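Local atomic coordinates of tubulin binding cofactor C (Leishmania major, PDB entry 5AJ8), a protein that probably acts as a chaperone in the folding and assembly of tubulin, the fragment here being its C-terminal domain. Residues G10-G18 / S26-C34; V77-E87 / T132-Q143. The protein carries 1 engineered substitution. All coordinates share one frame; numbering follows the deposited sequence. Where two conformers were deposited one is given.

Interaction 1 of 2, residues G10-G18 / S26-C34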
loop_
_atom_site.group_PDB
_atom_site.type_symbol
_atom_site.label_atom_id
_atom_site.label_comp_id
_atom_site.label_asym_id
_atom_site.label_seq_id
_atom_site.Cartn_x
_atom_site.Cartn_y
_atom_site.Cartn_z
ATOM N N GLY A 10 -11.723 -0.652 11.687
ATOM C CA GLY A 10 -11.844 -0.994 10.239
ATOM C C GLY A 10 -12.362 0.187 9.431
ATOM O O GLY A 10 -13.559 0.273 9.165
ATOM N N ASN A 11 -11.458 1.093 9.051
ATOM C CA ASN A 11 -11.829 2.297 8.297
ATOM C C ASN A 11 -12.060 2.005 6.823
ATOM O O ASN A 11 -11.244 1.344 6.188
ATOM C CB ASN A 11 -10.745 3.366 8.438
ATOM C CG ASN A 11 -10.706 3.981 9.828
ATOM O OD1 ASN A 11 -11.744 4.248 10.451
ATOM N ND2 ASN A 11 -9.502 4.229 10.312
ATOM N N VAL A 12 -13.175 2.492 6.292
ATOM C CA VAL A 12 -13.531 2.306 4.886
ATOM C C VAL A 12 -13.328 3.633 4.138
ATOM O O VAL A 12 -13.767 4.686 4.623
ATOM C CB VAL A 12 -14.993 1.872 4.730
ATOM C CG1 VAL A 12 -15.361 1.720 3.257
ATOM C CG2 VAL A 12 -15.259 0.576 5.486
ATOM N N TYR A 13 -12.687 3.573 2.975
ATOM C CA TYR A 13 -12.403 4.751 2.152
ATOM C C TYR A 13 -12.863 4.524 0.717
ATOM O O TYR A 13 -13.039 3.396 0.286
ATOM C CB TYR A 13 -10.914 5.054 2.092
ATOM C CG TYR A 13 -10.303 5.395 3.429
ATOM C CD1 TYR A 13 -9.843 4.380 4.264
ATOM C CD2 TYR A 13 -10.208 6.706 3.863
ATOM C CE1 TYR A 13 -9.287 4.664 5.496
ATOM C CE2 TYR A 13 -9.649 7.009 5.102
ATOM C CZ TYR A 13 -9.201 5.982 5.921
ATOM O OH TYR A 13 -8.637 6.246 7.139
ATOM N N GLY A 14 -13.026 5.622 -0.004
ATOM C CA GLY A 14 -13.586 5.631 -1.351
ATOM C C GLY A 14 -15.088 5.372 -1.364
ATOM O O GLY A 14 -15.714 5.221 -0.302
ATOM N N PRO A 15 -15.685 5.320 -2.566
ATOM C CA PRO A 15 -15.053 5.542 -3.857
ATOM C C PRO A 15 -14.690 6.994 -4.075
ATOM O O PRO A 15 -15.305 7.884 -3.507
ATOM C CB PRO A 15 -16.129 5.099 -4.864
ATOM C CG PRO A 15 -17.402 5.177 -4.125
ATOM C CD PRO A 15 -17.051 4.802 -2.713
ATOM N N SER A 16 -13.678 7.197 -4.899
ATOM C CA SER A 16 -13.112 8.493 -5.164
ATOM C C SER A 16 -12.290 8.422 -6.451
ATOM O O SER A 16 -11.612 7.432 -6.691
ATOM C CB SER A 16 -12.216 8.883 -3.993
ATOM O OG SER A 16 -11.646 10.154 -4.198
ATOM N N THR A 17 -12.352 9.471 -7.264
ATOM C CA THR A 17 -11.647 9.521 -8.541
ATOM C C THR A 17 -10.884 10.833 -8.677
ATOM O O THR A 17 -11.445 11.894 -8.445
ATOM C CB THR A 17 -12.634 9.377 -9.734
ATOM O OG1 THR A 17 -13.201 8.061 -9.733
ATOM C CG2 THR A 17 -11.936 9.594 -11.076
ATOM N N GLY A 18 -9.613 10.758 -9.051
ATOM C CA GLY A 18 -8.856 11.935 -9.453
ATOM C C GLY A 18 -8.295 12.819 -8.353
ATOM O O GLY A 18 -7.756 13.878 -8.661
ATOM N N SER A 26 -4.131 3.149 11.481
ATOM C CA SER A 26 -5.254 2.512 12.156
ATOM C C SER A 26 -4.962 1.029 12.217
ATOM O O SER A 26 -3.897 0.613 11.778
ATOM C CB SER A 26 -6.562 2.766 11.376
ATOM O OG SER A 26 -6.630 1.979 10.194
ATOM N N LYS A 27 -5.913 0.227 12.707
ATOM C CA LYS A 27 -5.733 -1.227 12.801
ATOM C C LYS A 27 -6.303 -1.999 11.603
ATOM O O LYS A 27 -6.314 -3.235 11.613
ATOM C CB LYS A 27 -6.403 -1.771 14.071
ATOM C CG LYS A 27 -6.020 -1.056 15.363
ATOM C CD LYS A 27 -4.711 -1.563 15.909
ATOM C CE LYS A 27 -4.553 -1.264 17.391
ATOM N NZ LYS A 27 -3.213 -1.701 17.882
ATOM N N GLY A 28 -6.808 -1.299 10.590
ATOM C CA GLY A 28 -7.425 -1.960 9.436
ATOM C C GLY A 28 -8.028 -0.950 8.479
ATOM O O GLY A 28 -8.606 0.041 8.909
ATOM N N VAL A 29 -7.841 -1.174 7.183
ATOM C CA VAL A 29 -8.460 -0.348 6.165
ATOM C C VAL A 29 -9.071 -1.163 5.024
ATOM O O VAL A 29 -8.620 -2.281 4.681
ATOM C CB VAL A 29 -7.517 0.761 5.593
ATOM C CG1 VAL A 29 -6.992 1.645 6.705
ATOM C CG2 VAL A 29 -6.357 0.173 4.823
ATOM N N PHE A 30 -10.118 -0.576 4.452
ATOM C CA PHE A 30 -10.800 -1.076 3.272
ATOM C C PHE A 30 -10.895 0.093 2.319
ATOM O O PHE A 30 -11.444 1.124 2.682
ATOM C CB PHE A 30 -12.246 -1.487 3.603
ATOM C CG PHE A 30 -12.351 -2.663 4.518
ATOM C CD1 PHE A 30 -12.385 -2.470 5.894
ATOM C CD2 PHE A 30 -12.411 -3.967 4.014
ATOM C CE1 PHE A 30 -12.484 -3.549 6.756
ATOM C CE2 PHE A 30 -12.508 -5.051 4.875
ATOM C CZ PHE A 30 -12.544 -4.842 6.243
ATOM N N ILE A 31 -10.396 -0.082 1.102
ATOM C CA ILE A 31 -10.432 0.960 0.089
ATOM C C ILE A 31 -11.170 0.399 -1.134
ATOM O O ILE A 31 -10.744 -0.607 -1.728
ATOM C CB ILE A 31 -9.031 1.400 -0.328
ATOM C CG1 ILE A 31 -8.266 1.949 0.870
ATOM C CG2 ILE A 31 -9.113 2.481 -1.400
ATOM C CD1 ILE A 31 -6.782 2.019 0.663
ATOM N N ASN A 32 -12.286 1.029 -1.469
ATOM C CA ASN A 32 -13.182 0.536 -2.497
ATOM C C ASN A 32 -13.409 1.588 -3.569
ATOM O O ASN A 32 -13.750 2.724 -3.267
ATOM C CB ASN A 32 -14.514 0.159 -1.859
ATOM C CG ASN A 32 -15.492 -0.440 -2.844
ATOM O OD1 ASN A 32 -16.684 -0.117 -2.802
ATOM N ND2 ASN A 32 -15.010 -1.294 -3.750
ATOM N N GLY A 33 -13.208 1.188 -4.815
ATOM C CA GLY A 33 -13.670 1.948 -5.958
ATOM C C GLY A 33 -12.950 3.255 -6.196
ATOM O O GLY A 33 -13.578 4.221 -6.576
ATOM N N CYS A 34 -11.635 3.284 -5.990
ATOM C CA CYS A 34 -10.848 4.487 -6.273
ATOM C C CYS A 34 -10.156 4.369 -7.638
ATOM O O CYS A 34 -9.753 3.275 -8.054
ATOM C CB CYS A 34 -9.822 4.719 -5.171
ATOM S SG CYS A 34 -10.571 4.993 -3.584
HETATM O O HOH W 1 -7.102 4.411 8.627
#
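Y13 lies beside V29 and I31 of the neighbouring strand, and its side chain traces the inner face of the pair. CB sits 4.3 Å from I31 CG1; CG then stands beside the backbone N (chi1 -63°), which carries the ring back along the strand toward N11. CD1 passes near F30 O close to the ring plane, CE1 meets V29 CG1 edge-on at 4.0 Å, and at the tip OH hydrogen-bonds a water lying in the plane of the ring. That water also binds S26 OG and accepts from N11 ND2 at 2.9 Å, so a single molecule joins three polar side chains.

Beneath these groups runs a parallel ladder, the strands only 19° apart in direction. F30 supplies both bonds at its residue: its N donates to N11 O nearly along the C=O axis, and its O receives Y13 N at 2.8 Å. Such in-register stacking of successive parallel strands is the mark of a parallel beta-helix, here of the right-handed kind known from C-CAP/cofactor C-like domains; strand 11-17 is the edge strand of this sheet, its V12 further bonded through the backbone to S175 and S176 of the C-terminal tail. Y13, V29 and I31 turn inward onto I23 of strand 21-23. On the outer face, V12 CG2 packs against F30 CB at 4.1 Å. Past the ladder, P15, entered through a cis peptide, lays CB 3.2 Å from G33 O.

Interaction 2 of 2, residues V77-E87 / T132-Q143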
loop_
_atom_site.group_PDB
_atom_site.type_symbol
_atom_site.label_atom_id
_atom_site.label_comp_id
_atom_site.label_asym_id
_atom_site.label_seq_id
_atom_site.Cartn_x
_atom_site.Cartn_y
_atom_site.Cartn_z
ATOM N N VAL A 77 4.894 -1.238 -1.317
ATOM C CA VAL A 77 4.392 -2.049 -0.249
ATOM C C VAL A 77 5.483 -2.470 0.760
ATOM O O VAL A 77 6.573 -2.909 0.372
ATOM C CB VAL A 77 3.737 -3.322 -0.865
ATOM C CG1 VAL A 77 3.374 -4.340 0.199
ATOM C CG2 VAL A 77 2.515 -2.939 -1.672
ATOM N N TRP A 78 5.157 -2.359 2.048
ATOM C CA TRP A 78 5.915 -3.021 3.118
ATOM C C TRP A 78 4.898 -3.856 3.888
ATOM O O TRP A 78 4.068 -3.325 4.624
ATOM C CB TRP A 78 6.611 -2.009 4.034
ATOM C CG TRP A 78 7.705 -2.599 4.960
ATOM C CD1 TRP A 78 7.661 -3.771 5.671
ATOM C CD2 TRP A 78 8.973 -2.003 5.257
ATOM N NE1 TRP A 78 8.836 -3.942 6.370
ATOM C CE2 TRP A 78 9.652 -2.867 6.137
ATOM C CE3 TRP A 78 9.612 -0.839 4.826
ATOM C CZ2 TRP A 78 10.942 -2.588 6.615
ATOM C CZ3 TRP A 78 10.883 -0.560 5.289
ATOM C CH2 TRP A 78 11.543 -1.434 6.166
ATOM N N CYS A 79 4.966 -5.159 3.700
ATOM C CA CYS A 79 3.981 -6.063 4.260
ATOM C C CYS A 79 4.623 -7.144 5.098
ATOM O O CYS A 79 5.604 -7.716 4.682
ATOM C CB CYS A 79 3.205 -6.740 3.130
ATOM S SG CYS A 79 1.669 -7.498 3.716
ATOM N N ALA A 80 4.019 -7.456 6.242
ATOM C CA ALA A 80 4.501 -8.524 7.115
ATOM C C ALA A 80 4.274 -9.884 6.492
ATOM O O ALA A 80 4.880 -10.833 6.909
ATOM C CB ALA A 80 3.824 -8.476 8.469
ATOM N N SER A 81 3.366 -9.978 5.514
ATOM C CA SER A 81 3.124 -11.248 4.833
ATOM C C SER A 81 3.086 -11.061 3.303
ATOM O O SER A 81 3.135 -9.943 2.808
ATOM C CB SER A 81 1.845 -11.920 5.373
ATOM O OG SER A 81 0.706 -11.053 5.338
ATOM N N THR A 82 3.014 -12.152 2.561
ATOM C CA THR A 82 2.886 -12.064 1.111
ATOM C C THR A 82 1.524 -11.448 0.662
ATOM O O THR A 82 0.482 -11.927 1.031
ATOM C CB THR A 82 3.110 -13.461 0.502
ATOM O OG1 THR A 82 4.460 -13.851 0.766
ATOM C CG2 THR A 82 2.879 -13.447 -0.991
ATOM N N PRO A 83 1.547 -10.351 -0.098
ATOM C CA PRO A 83 0.296 -9.813 -0.650
ATOM C C PRO A 83 -0.457 -10.839 -1.479
ATOM O O PRO A 83 0.174 -11.662 -2.166
ATOM C CB PRO A 83 0.778 -8.647 -1.523
ATOM C CG PRO A 83 2.070 -8.215 -0.891
ATOM C CD PRO A 83 2.699 -9.484 -0.400
ATOM N N ILE A 84 -1.784 -10.839 -1.365
ATOM C CA ILE A 84 -2.657 -11.736 -2.128
ATOM C C ILE A 84 -3.421 -10.904 -3.157
ATOM O O ILE A 84 -4.008 -9.876 -2.809
ATOM C CB ILE A 84 -3.668 -12.474 -1.209
ATOM C CG1 ILE A 84 -2.932 -13.373 -0.205
ATOM C CG2 ILE A 84 -4.620 -13.325 -2.029
ATOM C CD1 ILE A 84 -3.814 -14.047 0.833
ATOM N N ILE A 85 -3.454 -11.358 -4.405
ATOM C CA ILE A 85 -4.339 -10.747 -5.393
ATOM C C ILE A 85 -5.348 -11.748 -5.932
ATOM O O ILE A 85 -5.142 -12.962 -5.863
ATOM C CB ILE A 85 -3.571 -10.093 -6.553
ATOM C CG1 ILE A 85 -2.722 -11.101 -7.326
ATOM C CG2 ILE A 85 -2.694 -8.977 -6.029
ATOM C CD1 ILE A 85 -2.106 -10.523 -8.589
ATOM N N GLU A 86 -6.449 -11.212 -6.442
ATOM C CA GLU A 86 -7.561 -11.996 -6.941
ATOM C C GLU A 86 -8.320 -11.198 -7.997
ATOM O O GLU A 86 -8.785 -10.093 -7.717
ATOM C CB GLU A 86 -8.519 -12.340 -5.804
ATOM C CG GLU A 86 -9.650 -13.250 -6.228
ATOM C CD GLU A 86 -10.692 -13.493 -5.149
ATOM O OE1 GLU A 86 -10.570 -12.938 -4.025
ATOM O OE2 GLU A 86 -11.644 -14.264 -5.439
ATOM N N GLU A 87 -8.450 -11.753 -9.203
ATOM C CA GLU A 87 -9.069 -11.027 -10.317
ATOM C C GLU A 87 -8.405 -9.642 -10.521
ATOM O O GLU A 87 -9.090 -8.627 -10.649
ATOM C CB GLU A 87 -10.585 -10.920 -10.094
ATOM C CG GLU A 87 -11.309 -12.246 -10.355
ATOM C CD GLU A 87 -12.669 -12.376 -9.669
ATOM O OE1 GLU A 87 -13.219 -11.382 -9.149
ATOM O OE2 GLU A 87 -13.195 -13.508 -9.625
ATOM N N THR A 132 10.812 -8.622 6.595
ATOM C CA THR A 132 9.600 -8.248 5.866
ATOM C C THR A 132 9.748 -7.225 4.735
ATOM O O THR A 132 8.880 -7.171 3.859
ATOM C CB THR A 132 8.507 -7.775 6.846
ATOM O OG1 THR A 132 9.003 -6.690 7.651
ATOM C CG2 THR A 132 8.055 -8.961 7.744
ATOM N N GLU A 133 10.800 -6.409 4.748
ATOM C CA GLU A 133 10.873 -5.298 3.775
ATOM C C GLU A 133 10.697 -5.769 2.333
ATOM O O GLU A 133 10.053 -5.092 1.532
ATOM C CB GLU A 133 12.162 -4.460 3.901
ATOM C CG GLU A 133 12.138 -3.230 2.975
ATOM C CD GLU A 133 13.250 -2.219 3.229
ATOM O OE1 GLU A 133 14.221 -2.577 3.916
ATOM O OE2 GLU A 133 13.149 -1.067 2.738
ATOM N N GLN A 134 11.278 -6.933 2.036
ATOM C CA GLN A 134 11.318 -7.490 0.683
ATOM C C GLN A 134 10.151 -8.425 0.335
ATOM O O GLN A 134 10.181 -9.065 -0.700
ATOM C CB GLN A 134 12.697 -8.151 0.418
ATOM C CG GLN A 134 13.877 -7.138 0.497
ATOM C CD GLN A 134 13.739 -5.944 -0.480
ATOM O OE1 GLN A 134 13.734 -4.759 -0.087
ATOM N NE2 GLN A 134 13.603 -6.262 -1.764
ATOM N N ASN A 135 9.107 -8.472 1.160
ATOM C CA ASN A 135 7.915 -9.256 0.823
ATOM C C ASN A 135 7.176 -8.762 -0.420
ATOM O O ASN A 135 6.444 -9.521 -1.041
ATOM C CB ASN A 135 6.943 -9.330 2.004
ATOM C CG ASN A 135 7.431 -10.265 3.108
ATOM O OD1 ASN A 135 8.306 -11.105 2.883
ATOM N ND2 ASN A 135 6.866 -10.129 4.293
ATOM N N TYR A 136 7.399 -7.520 -0.817
ATOM C CA TYR A 136 6.748 -7.005 -2.026
ATOM C C TYR A 136 7.167 -7.710 -3.333
ATOM O O TYR A 136 6.474 -7.582 -4.327
ATOM C CB TYR A 136 6.960 -5.489 -2.158
ATOM C CG TYR A 136 8.336 -5.112 -2.566
ATOM C CD1 TYR A 136 9.316 -4.900 -1.613
ATOM C CD2 TYR A 136 8.678 -4.958 -3.897
ATOM C CE1 TYR A 136 10.592 -4.564 -1.972
ATOM C CE2 TYR A 136 9.973 -4.616 -4.255
ATOM C CZ TYR A 136 10.911 -4.418 -3.274
ATOM O OH TYR A 136 12.192 -4.086 -3.603
ATOM N N VAL A 137 8.310 -8.398 -3.363
ATOM C CA VAL A 137 8.742 -9.069 -4.595
ATOM C C VAL A 137 8.024 -10.408 -4.780
ATOM O O VAL A 137 8.114 -10.987 -5.821
ATOM C CB VAL A 137 10.280 -9.275 -4.719
ATOM C CG1 VAL A 137 11.023 -7.958 -4.522
ATOM C CG2 VAL A 137 10.789 -10.345 -3.754
ATOM N N LYS A 138 7.315 -10.887 -3.762
ATOM C CA LYS A 138 6.572 -12.126 -3.884
ATOM C C LYS A 138 5.081 -11.827 -3.687
ATOM O O LYS A 138 4.694 -11.192 -2.727
ATOM C CB LYS A 138 7.089 -13.205 -2.938
ATOM C CG LYS A 138 6.254 -14.483 -2.974
ATOM C CD LYS A 138 7.042 -15.701 -2.518
ATOM C CE LYS A 138 6.508 -17.001 -3.111
ATOM N NZ LYS A 138 5.632 -17.780 -2.187
ATOM N N VAL A 139 4.269 -12.222 -4.656
ATOM C CA VAL A 139 2.836 -11.927 -4.642
ATOM C C VAL A 139 2.108 -13.234 -4.863
ATOM O O VAL A 139 2.579 -14.092 -5.608
ATOM C CB VAL A 139 2.469 -10.879 -5.721
ATOM C CG1 VAL A 139 0.963 -10.734 -5.874
ATOM C CG2 VAL A 139 3.118 -9.536 -5.385
ATOM N N ASP A 140 0.989 -13.401 -4.178
ATOM C CA ASP A 140 0.251 -14.668 -4.141
ATOM C C ASP A 140 -0.996 -14.515 -4.988
ATOM O O ASP A 140 -2.045 -14.119 -4.506
ATOM C CB ASP A 140 -0.098 -15.004 -2.677
ATOM C CG ASP A 140 -0.905 -16.308 -2.497
ATOM O OD1 ASP A 140 -1.099 -17.084 -3.460
ATOM O OD2 ASP A 140 -1.298 -16.567 -1.316
ATOM N N ASP A 141 -0.869 -14.833 -6.271
ATOM C CA ASP A 141 -1.984 -14.762 -7.192
ATOM C C ASP A 141 -2.563 -16.180 -7.177
ATOM O O ASP A 141 -2.338 -16.968 -8.077
ATOM C CB ASP A 141 -1.492 -14.325 -8.560
ATOM C CG ASP A 141 -2.601 -14.215 -9.585
ATOM O OD1 ASP A 141 -3.793 -14.366 -9.219
ATOM O OD2 ASP A 141 -2.270 -13.952 -10.765
ATOM N N PHE A 142 -3.289 -16.477 -6.108
ATOM C CA PHE A 142 -3.620 -17.867 -5.733
ATOM C C PHE A 142 -4.568 -18.579 -6.706
ATOM O O PHE A 142 -4.533 -19.789 -6.793
ATOM C CB PHE A 142 -4.172 -17.933 -4.312
ATOM C CG PHE A 142 -5.561 -17.365 -4.158
ATOM C CD1 PHE A 142 -5.751 -16.018 -3.895
ATOM C CD2 PHE A 142 -6.672 -18.191 -4.226
ATOM C CE1 PHE A 142 -7.023 -15.496 -3.740
ATOM C CE2 PHE A 142 -7.943 -17.677 -4.088
ATOM C CZ PHE A 142 -8.123 -16.327 -3.843
ATOM N N GLN A 143 -5.370 -17.845 -7.474
ATOM C CA GLN A 143 -6.217 -18.487 -8.496
ATOM C C GLN A 143 -5.444 -18.847 -9.765
ATOM O O GLN A 143 -5.935 -19.633 -10.569
ATOM C CB GLN A 143 -7.413 -17.613 -8.844
ATOM C CG GLN A 143 -8.297 -17.369 -7.636
ATOM C CD GLN A 143 -9.568 -16.625 -7.963
ATOM O OE1 GLN A 143 -9.601 -15.775 -8.852
ATOM N NE2 GLN A 143 -10.628 -16.940 -7.236
HETATM O O HOH W 2 9.047 -2.389 1.336
HETATM O O HOH W 3 7.122 -5.793 1.988
HETATM O O HOH W 4 4.594 -16.656 0.164
HETATM O O HOH W 5 6.329 -12.107 0.040
HETATM O O HOH W 6 -5.731 -14.948 -7.844
HETATM O O HOH W 7 -7.658 -14.386 -10.209
#
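W78 and T132 meet through a side-chain hydrogen bond: NE1 of the indole donates to OG1 of the threonine at 3.0 Å, with the hydroxyl oxygen in the plane of the indole; the same oxygen is hydrogen-bonded to D128 O, which helps to fix its place. N135 ND2 gives a 2.8 Å bond to C79 O, tilted modestly from both the amide and the carbonyl planes.

Stacking follows beside the indole bond. The E133 chain, extended with CG anti to the backbone N (chi1 -174°), spreads over one face of W78: CG stands 3.6 Å from the centroid of the six-membered ring in a CH-pi contact, and the carboxylate lies almost parallel to the indole, 11° between planes. Its OE2 is also salt-bridged to R97, a second partner that fixes the carboxylate end.

Water forms a third group. One molecule donates to both V77 O and E133 O, a second links T82 OG1 with N135 O, and a third accepts from Q143 N and donates to I85 O.

Apolar contacts gather at the other end. I84 CG2 touches F142 CD1 at 3.5 Å, approaching the ring obliquely. I85 sends CG1 into the position between N and carbonyl carbon (chi1 61°), where it meets V139 CG1 at 4.0 Å and D141 CB, close to W153.

Backbone bonds complete the join: D140 N donates to P83 O at 2.8 Å, and I85 N reaches D140 O from above the carbonyl plane. With this short parallel pairing, the weakly bonded strand 140-141 becomes the edge strand beside 84-86, an addition to the parallel beta-helix of the cofactor C domain.

From the N terminus, interaction 1 closes first, after a short excursion through strand 21-23 that brings 26-34 back alongside 10-18: one turn of the coil. The chain then winds on through strands 47-51 and 64-68 before 77-87 opens interaction 2. That second contact closes a much longer loop, holding strand 91-95, helix 116-122 and most of helix 129-132, when 132-143 returns. The two loops follow in series, neither nesting nor crossing. Both contacts reach the same six-stranded parallel sheet, at its opposite edges, with centres about 19 Å apart; interaction 2 also anchors the end of strand 73-79, from the second sheet, to the helical stretch around 132-137.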